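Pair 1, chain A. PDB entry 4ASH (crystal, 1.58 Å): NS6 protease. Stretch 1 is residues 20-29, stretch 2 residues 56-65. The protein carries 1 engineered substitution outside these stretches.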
# COMPACT_ATOMS: atom_id res chain seq x y z
N PHE A 20 1.59 -3.81 -5.40
CA PHE A 20 2.95 -3.30 -5.56
C PHE A 20 3.95 -4.40 -5.28
O PHE A 20 3.88 -5.07 -4.24
CB PHE A 20 3.18 -2.16 -4.57
CG PHE A 20 4.53 -1.50 -4.69
CD1 PHE A 20 4.83 -0.69 -5.78
CD2 PHE A 20 5.50 -1.68 -3.71
CE1 PHE A 20 6.05 -0.07 -5.89
CE2 PHE A 20 6.73 -1.06 -3.82
CZ PHE A 20 7.01 -0.26 -4.90
N TRP A 21 4.90 -4.58 -6.21
CA TRP A 21 6.02 -5.49 -5.98
C TRP A 21 7.09 -4.86 -5.11
O TRP A 21 7.83 -3.99 -5.56
CB TRP A 21 6.64 -5.93 -7.31
CG TRP A 21 5.73 -6.79 -8.10
CD1 TRP A 21 4.93 -6.41 -9.14
CD2 TRP A 21 5.48 -8.19 -7.90
NE1 TRP A 21 4.21 -7.48 -9.60
CE2 TRP A 21 4.52 -8.59 -8.86
CE3 TRP A 21 5.96 -9.14 -6.99
CZ2 TRP A 21 4.04 -9.90 -8.94
CZ3 TRP A 21 5.49 -10.44 -7.08
CH2 TRP A 21 4.53 -10.81 -8.04
N VAL A 22 7.15 -5.30 -3.86
CA VAL A 22 8.20 -4.85 -2.95
C VAL A 22 9.54 -5.46 -3.38
O VAL A 22 10.60 -4.85 -3.23
CB VAL A 22 7.89 -5.27 -1.50
CG1 VAL A 22 9.01 -4.82 -0.54
CG2 VAL A 22 6.57 -4.65 -1.08
N SER A 23 9.47 -6.67 -3.92
CA SER A 23 10.65 -7.35 -4.45
C SER A 23 10.17 -8.28 -5.52
O SER A 23 8.99 -8.34 -5.80
CB SER A 23 11.33 -8.18 -3.36
OG SER A 23 10.53 -9.29 -3.00
N GLY A 24 11.08 -9.04 -6.12
CA GLY A 24 10.65 -10.02 -7.09
C GLY A 24 9.79 -11.13 -6.50
O GLY A 24 9.11 -11.85 -7.26
N HIS A 25 9.83 -11.27 -5.17
CA HIS A 25 9.12 -12.33 -4.45
C HIS A 25 7.90 -11.83 -3.68
O HIS A 25 7.06 -12.63 -3.29
CB HIS A 25 10.06 -13.00 -3.43
CG HIS A 25 11.24 -13.71 -4.03
ND1 HIS A 25 11.27 -15.08 -4.19
CD2 HIS A 25 12.42 -13.25 -4.50
CE1 HIS A 25 12.42 -15.43 -4.74
NE2 HIS A 25 13.14 -14.34 -4.94
N VAL A 26 7.82 -10.52 -3.44
CA VAL A 26 6.83 -10.01 -2.48
C VAL A 26 5.92 -8.99 -3.13
O VAL A 26 6.38 -7.99 -3.68
CB VAL A 26 7.49 -9.38 -1.22
CG1 VAL A 26 6.43 -8.74 -0.33
CG2 VAL A 26 8.25 -10.43 -0.42
N PHE A 27 4.62 -9.25 -3.05
CA PHE A 27 3.59 -8.40 -3.65
C PHE A 27 2.60 -8.02 -2.56
O PHE A 27 2.06 -8.89 -1.86
CB PHE A 27 2.89 -9.18 -4.77
CG PHE A 27 1.87 -8.37 -5.53
CD1 PHE A 27 2.27 -7.46 -6.49
CD2 PHE A 27 0.52 -8.55 -5.29
CE1 PHE A 27 1.33 -6.73 -7.20
CE2 PHE A 27 -0.43 -7.82 -6.01
CZ PHE A 27 -0.02 -6.91 -6.96
N ILE A 28 2.39 -6.71 -2.39
CA ILE A 28 1.48 -6.22 -1.36
C ILE A 28 0.26 -5.52 -1.99
O ILE A 28 0.36 -4.94 -3.07
CB ILE A 28 2.18 -5.29 -0.35
CG1 ILE A 28 2.66 -3.98 -1.01
CG2 ILE A 28 3.30 -6.04 0.36
CD1 ILE A 28 3.28 -2.98 0.01
N THR A 29 -0.87 -5.58 -1.29
CA THR A 29 -2.10 -4.97 -1.81
C THR A 29 -3.05 -4.71 -0.64
O THR A 29 -2.76 -5.04 0.51
CB THR A 29 -2.78 -5.89 -2.87
OG1 THR A 29 -3.90 -5.21 -3.47
CG2 THR A 29 -3.27 -7.17 -2.24
N ASP A 56 -6.43 -4.58 6.77
CA ASP A 56 -6.67 -4.50 5.32
C ASP A 56 -5.38 -4.54 4.50
O ASP A 56 -5.36 -4.16 3.33
CB ASP A 56 -7.48 -3.24 4.97
CG ASP A 56 -8.16 -3.34 3.60
OD1 ASP A 56 -8.63 -4.43 3.25
OD2 ASP A 56 -8.23 -2.32 2.89
N PHE A 57 -4.30 -4.99 5.13
CA PHE A 57 -3.03 -5.16 4.43
C PHE A 57 -2.83 -6.62 4.05
O PHE A 57 -2.94 -7.51 4.90
CB PHE A 57 -1.89 -4.71 5.34
CG PHE A 57 -0.55 -4.62 4.65
CD1 PHE A 57 0.28 -5.72 4.56
CD2 PHE A 57 -0.13 -3.41 4.11
CE1 PHE A 57 1.51 -5.63 3.94
CE2 PHE A 57 1.10 -3.32 3.47
CZ PHE A 57 1.91 -4.42 3.39
N LEU A 58 -2.52 -6.88 2.79
CA LEU A 58 -2.33 -8.25 2.33
C LEU A 58 -0.98 -8.43 1.64
O LEU A 58 -0.60 -7.62 0.78
CB LEU A 58 -3.48 -8.62 1.38
CG LEU A 58 -3.64 -10.08 0.99
CD1 LEU A 58 -3.94 -10.92 2.22
CD2 LEU A 58 -4.76 -10.20 -0.03
N LYS A 59 -0.23 -9.47 2.02
CA LYS A 59 1.08 -9.71 1.43
C LYS A 59 1.16 -11.12 0.88
O LYS A 59 0.83 -12.09 1.57
CB LYS A 59 2.18 -9.48 2.48
CG LYS A 59 3.60 -9.81 1.99
CD LYS A 59 4.64 -9.22 2.92
CE LYS A 59 4.60 -9.85 4.31
NZ LYS A 59 4.93 -11.30 4.28
N TYR A 60 1.62 -11.23 -0.36
CA TYR A 60 1.87 -12.51 -1.01
C TYR A 60 3.36 -12.71 -1.11
O TYR A 60 4.09 -11.81 -1.53
CB TYR A 60 1.31 -12.49 -2.43
CG TYR A 60 -0.18 -12.35 -2.52
CD1 TYR A 60 -0.78 -11.11 -2.41
CD2 TYR A 60 -0.98 -13.45 -2.77
CE1 TYR A 60 -2.16 -10.98 -2.51
CE2 TYR A 60 -2.36 -13.33 -2.88
CZ TYR A 60 -2.94 -12.08 -2.74
OH TYR A 60 -4.31 -11.94 -2.87
N TYR A 61 3.82 -13.90 -0.73
CA TYR A 61 5.22 -14.26 -0.91
C TYR A 61 5.36 -15.46 -1.85
O TYR A 61 4.78 -16.52 -1.61
CB TYR A 61 5.89 -14.56 0.44
CG TYR A 61 7.26 -15.18 0.26
CD1 TYR A 61 8.36 -14.39 -0.06
CD2 TYR A 61 7.44 -16.55 0.33
CE1 TYR A 61 9.62 -14.96 -0.27
CE2 TYR A 61 8.69 -17.13 0.13
CZ TYR A 61 9.77 -16.32 -0.17
OH TYR A 61 11.02 -16.89 -0.37
N PHE A 62 6.14 -15.28 -2.91
CA PHE A 62 6.34 -16.31 -3.92
C PHE A 62 7.71 -16.94 -3.73
O PHE A 62 8.72 -16.25 -3.75
CB PHE A 62 6.23 -15.70 -5.32
CG PHE A 62 4.87 -15.14 -5.63
CD1 PHE A 62 4.52 -13.86 -5.22
CD2 PHE A 62 3.93 -15.89 -6.34
CE1 PHE A 62 3.27 -13.32 -5.50
CE2 PHE A 62 2.68 -15.37 -6.61
CZ PHE A 62 2.35 -14.09 -6.18
N THR A 63 7.72 -18.26 -3.54
CA THR A 63 8.97 -19.00 -3.37
C THR A 63 9.95 -18.73 -4.51
O THR A 63 11.15 -18.53 -4.28
CB THR A 63 8.70 -20.51 -3.28
OG1 THR A 63 7.75 -20.75 -2.23
CG2 THR A 63 9.99 -21.25 -2.98
N SER A 64 9.44 -18.77 -5.73
CA SER A 64 10.23 -18.45 -6.91
C SER A 64 9.87 -17.05 -7.36
O SER A 64 8.70 -16.71 -7.41
CB SER A 64 9.95 -19.43 -8.05
OG SER A 64 10.33 -20.74 -7.68
N ALA A 65 10.87 -16.24 -7.70
CA ALA A 65 10.59 -14.85 -8.07
C ALA A 65 9.62 -14.77 -9.25
O ALA A 65 9.74 -15.54 -10.22
CB ALA A 65 11.87 -14.12 -8.41

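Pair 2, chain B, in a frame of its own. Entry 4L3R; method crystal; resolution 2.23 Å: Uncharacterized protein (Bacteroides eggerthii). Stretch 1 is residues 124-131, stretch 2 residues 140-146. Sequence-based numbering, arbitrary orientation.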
# COMPACT_ATOMS: atom_id res chain seq x y z
N ASP B 124 15.30 7.91 4.45
CA ASP B 124 14.43 9.03 4.80
C ASP B 124 13.50 9.30 3.59
O ASP B 124 13.33 8.40 2.76
CB ASP B 124 15.28 10.25 5.23
CG ASP B 124 16.07 10.97 4.14
OD1 ASP B 124 16.17 10.43 3.02
OD2 ASP B 124 16.61 12.06 4.42
N VAL B 125 12.91 10.49 3.49
CA VAL B 125 11.96 10.84 2.42
C VAL B 125 12.63 10.77 1.04
O VAL B 125 12.02 10.27 0.11
CB VAL B 125 11.33 12.25 2.67
CG1 VAL B 125 10.47 12.69 1.48
CG2 VAL B 125 10.51 12.27 3.96
N HIS B 126 13.86 11.28 0.91
CA HIS B 126 14.55 11.36 -0.38
C HIS B 126 15.67 10.35 -0.57
O HIS B 126 16.10 10.20 -1.71
CB HIS B 126 15.12 12.78 -0.55
CG HIS B 126 14.04 13.81 -0.61
ND1 HIS B 126 13.24 13.96 -1.73
CD2 HIS B 126 13.62 14.68 0.34
CE1 HIS B 126 12.38 14.93 -1.44
NE2 HIS B 126 12.58 15.39 -0.20
N ASN B 127 16.16 9.66 0.48
CA ASN B 127 17.27 8.71 0.34
C ASN B 127 16.92 7.33 0.89
O ASN B 127 16.18 7.22 1.86
CB ASN B 127 18.53 9.24 1.05
CG ASN B 127 18.95 10.61 0.60
OD1 ASN B 127 19.68 10.77 -0.38
ND2 ASN B 127 18.45 11.65 1.26
N LEU B 128 17.46 6.29 0.24
CA LEU B 128 17.28 4.89 0.64
C LEU B 128 18.60 4.16 0.45
O LEU B 128 19.20 4.25 -0.62
CB LEU B 128 16.15 4.20 -0.15
CG LEU B 128 15.91 2.71 0.15
CD1 LEU B 128 15.40 2.50 1.57
CD2 LEU B 128 14.91 2.12 -0.84
N THR B 129 19.06 3.46 1.49
CA THR B 129 20.30 2.69 1.47
C THR B 129 19.96 1.25 1.78
O THR B 129 19.39 0.98 2.84
CB THR B 129 21.30 3.26 2.47
OG1 THR B 129 21.44 4.66 2.25
CG2 THR B 129 22.66 2.59 2.38
N LEU B 130 20.29 0.32 0.86
CA LEU B 130 20.05 -1.11 1.05
C LEU B 130 21.37 -1.84 1.24
O LEU B 130 22.27 -1.72 0.41
CB LEU B 130 19.30 -1.71 -0.15
CG LEU B 130 17.98 -1.04 -0.53
CD1 LEU B 130 17.36 -1.74 -1.73
CD2 LEU B 130 17.01 -1.04 0.63
N TYR B 131 21.48 -2.59 2.34
CA TYR B 131 22.66 -3.38 2.65
C TYR B 131 22.45 -4.77 2.11
O TYR B 131 21.39 -5.35 2.36
CB TYR B 131 22.91 -3.42 4.16
CG TYR B 131 23.36 -2.10 4.74
CD1 TYR B 131 22.47 -1.04 4.87
CD2 TYR B 131 24.67 -1.91 5.15
CE1 TYR B 131 22.89 0.19 5.38
CE2 TYR B 131 25.10 -0.69 5.67
CZ TYR B 131 24.21 0.36 5.78
OH TYR B 131 24.65 1.56 6.28
N VAL B 140 26.63 -1.78 -0.20
CA VAL B 140 25.43 -0.96 -0.09
C VAL B 140 25.04 -0.41 -1.44
O VAL B 140 25.90 0.03 -2.20
CB VAL B 140 25.57 0.19 0.94
CG1 VAL B 140 25.68 -0.36 2.35
CG2 VAL B 140 26.74 1.12 0.62
N MSE B 141 23.72 -0.40 -1.72
CA MSE B 141 23.13 0.22 -2.89
C MSE B 141 22.42 1.46 -2.42
O MSE B 141 21.53 1.35 -1.58
CB MSE B 141 22.12 -0.70 -3.57
CG MSE B 141 22.70 -1.76 -4.46
SE MSE B 141 21.24 -2.77 -5.25
CE MSE B 141 20.89 -3.85 -3.74
N GLY B 142 22.80 2.63 -2.92
CA GLY B 142 22.17 3.89 -2.54
C GLY B 142 21.17 4.31 -3.60
O GLY B 142 21.42 4.12 -4.79
N PHE B 143 20.03 4.87 -3.17
CA PHE B 143 18.99 5.35 -4.08
C PHE B 143 18.53 6.75 -3.69
O PHE B 143 18.67 7.15 -2.53
CB PHE B 143 17.77 4.42 -4.07
CG PHE B 143 18.02 3.01 -4.52
CD1 PHE B 143 18.56 2.07 -3.65
CD2 PHE B 143 17.67 2.60 -5.79
CE1 PHE B 143 18.81 0.76 -4.07
CE2 PHE B 143 17.92 1.29 -6.21
CZ PHE B 143 18.50 0.39 -5.36
N THR B 144 17.94 7.48 -4.65
CA THR B 144 17.36 8.80 -4.45
C THR B 144 15.94 8.83 -5.04
O THR B 144 15.67 8.14 -6.03
CB THR B 144 18.24 9.90 -5.05
OG1 THR B 144 18.44 9.64 -6.44
CG2 THR B 144 19.58 10.01 -4.34
N ALA B 145 15.04 9.60 -4.42
CA ALA B 145 13.66 9.80 -4.88
C ALA B 145 13.40 11.29 -4.98
O ALA B 145 13.62 11.99 -3.99
CB ALA B 145 12.69 9.14 -3.90
N ARG B 146 12.94 11.78 -6.14
CA ARG B 146 12.67 13.21 -6.31
C ARG B 146 11.36 13.61 -5.60
O ARG B 146 10.46 12.74 -5.46
CB ARG B 146 12.60 13.61 -7.80
OXT ARG B 146 11.26 14.77 -5.15

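Backbone hydrogen bonding fixes the frame of an antiparallel strand pair but leaves the side chains free to fill it in different ways. Two pairs illustrate the principle. In pair 1, strand 26-29 runs against strand 57-62 at 162° between their directions; in pair 2, strand 127-131 meets its partner at 164°. The axes approach to 4.7 Å in both, and 14 central residues superpose with an RMSD of 0.7 Å.

The register is the same. F27(A) and Y60(A) form a hydrogen-bonded pair, with F27(A) N to Y60(A) O at 3.0 Å and Y60(A) N to F27(A) O at 2.8 Å; the matching L128(B) and F143(B) repeat it, at 3.1 Å from L128(B) N to F143(B) O and 2.8 Å from F143(B) N to L128(B) O. T29(A) with L58(A), and L130(B) with M141(B), form the next such pair.

The most striking correspondence lies where the first strand begins. H25(A) and H126(B) coincide, their side-chain centres 0.5 Å apart, and both adopt chi1 m. Each accepts a backbone hydrogen bond through its carbonyl and returns one through its ring: H25(A) ND1 lies 2.8 Å from F62(A) O, and H126(B) ND1 lies 3.0 Å from A145(B) O. The imidazole thus extends the ladder by a rung just before the first strand begins. Ahead of it, S23(A) OG and D124(B) OD1 accept from the same two backbone positions with the weak bond exchanged: H25(A) N to S23(A) OG is 3.0 Å and V26(A) N to S23(A) OG a weak 3.0 Å, while N127(B) N to D124(B) OD1 is 2.7 Å and H126(B) N to D124(B) OD1 a weak 3.2 Å. Only the bond from N127(B) ND2 to D124(B) OD1, 3.1 Å, is additional.

Packing diverges more freely. On the face carrying F27(A) and Y60(A), aromatic rings meet, F27(A) CD2 to Y60(A) CD1 at 4.1 Å, and T29(A) CG2 reaches Y60(A) CE1 at 4.0 Å. Pair 2 keeps an aromatic at F143(B) but sets it against leucines, L130(B) CD1 approaching F143(B) CE1 to 3.7 Å and L128(B) CB lying 4.2 Å from F143(B) CB. Where F62(A) CE1 lies 3.8 Å from W21(A) CH2, the matching A145(B) offers just a methyl group, yet its backbone serves the histidine equally.

On the other face, V26(A) CG1 rests 3.7 Å from K59(A) CD; N127(B), matching V26(A), has no side chain at G142(B) to lie against. The next contact is shared: I28(A) CG2 to F57(A) CZ, 3.7 Å, corresponds to T129(B) CG2 to V140(B) CB, 4.0 Å.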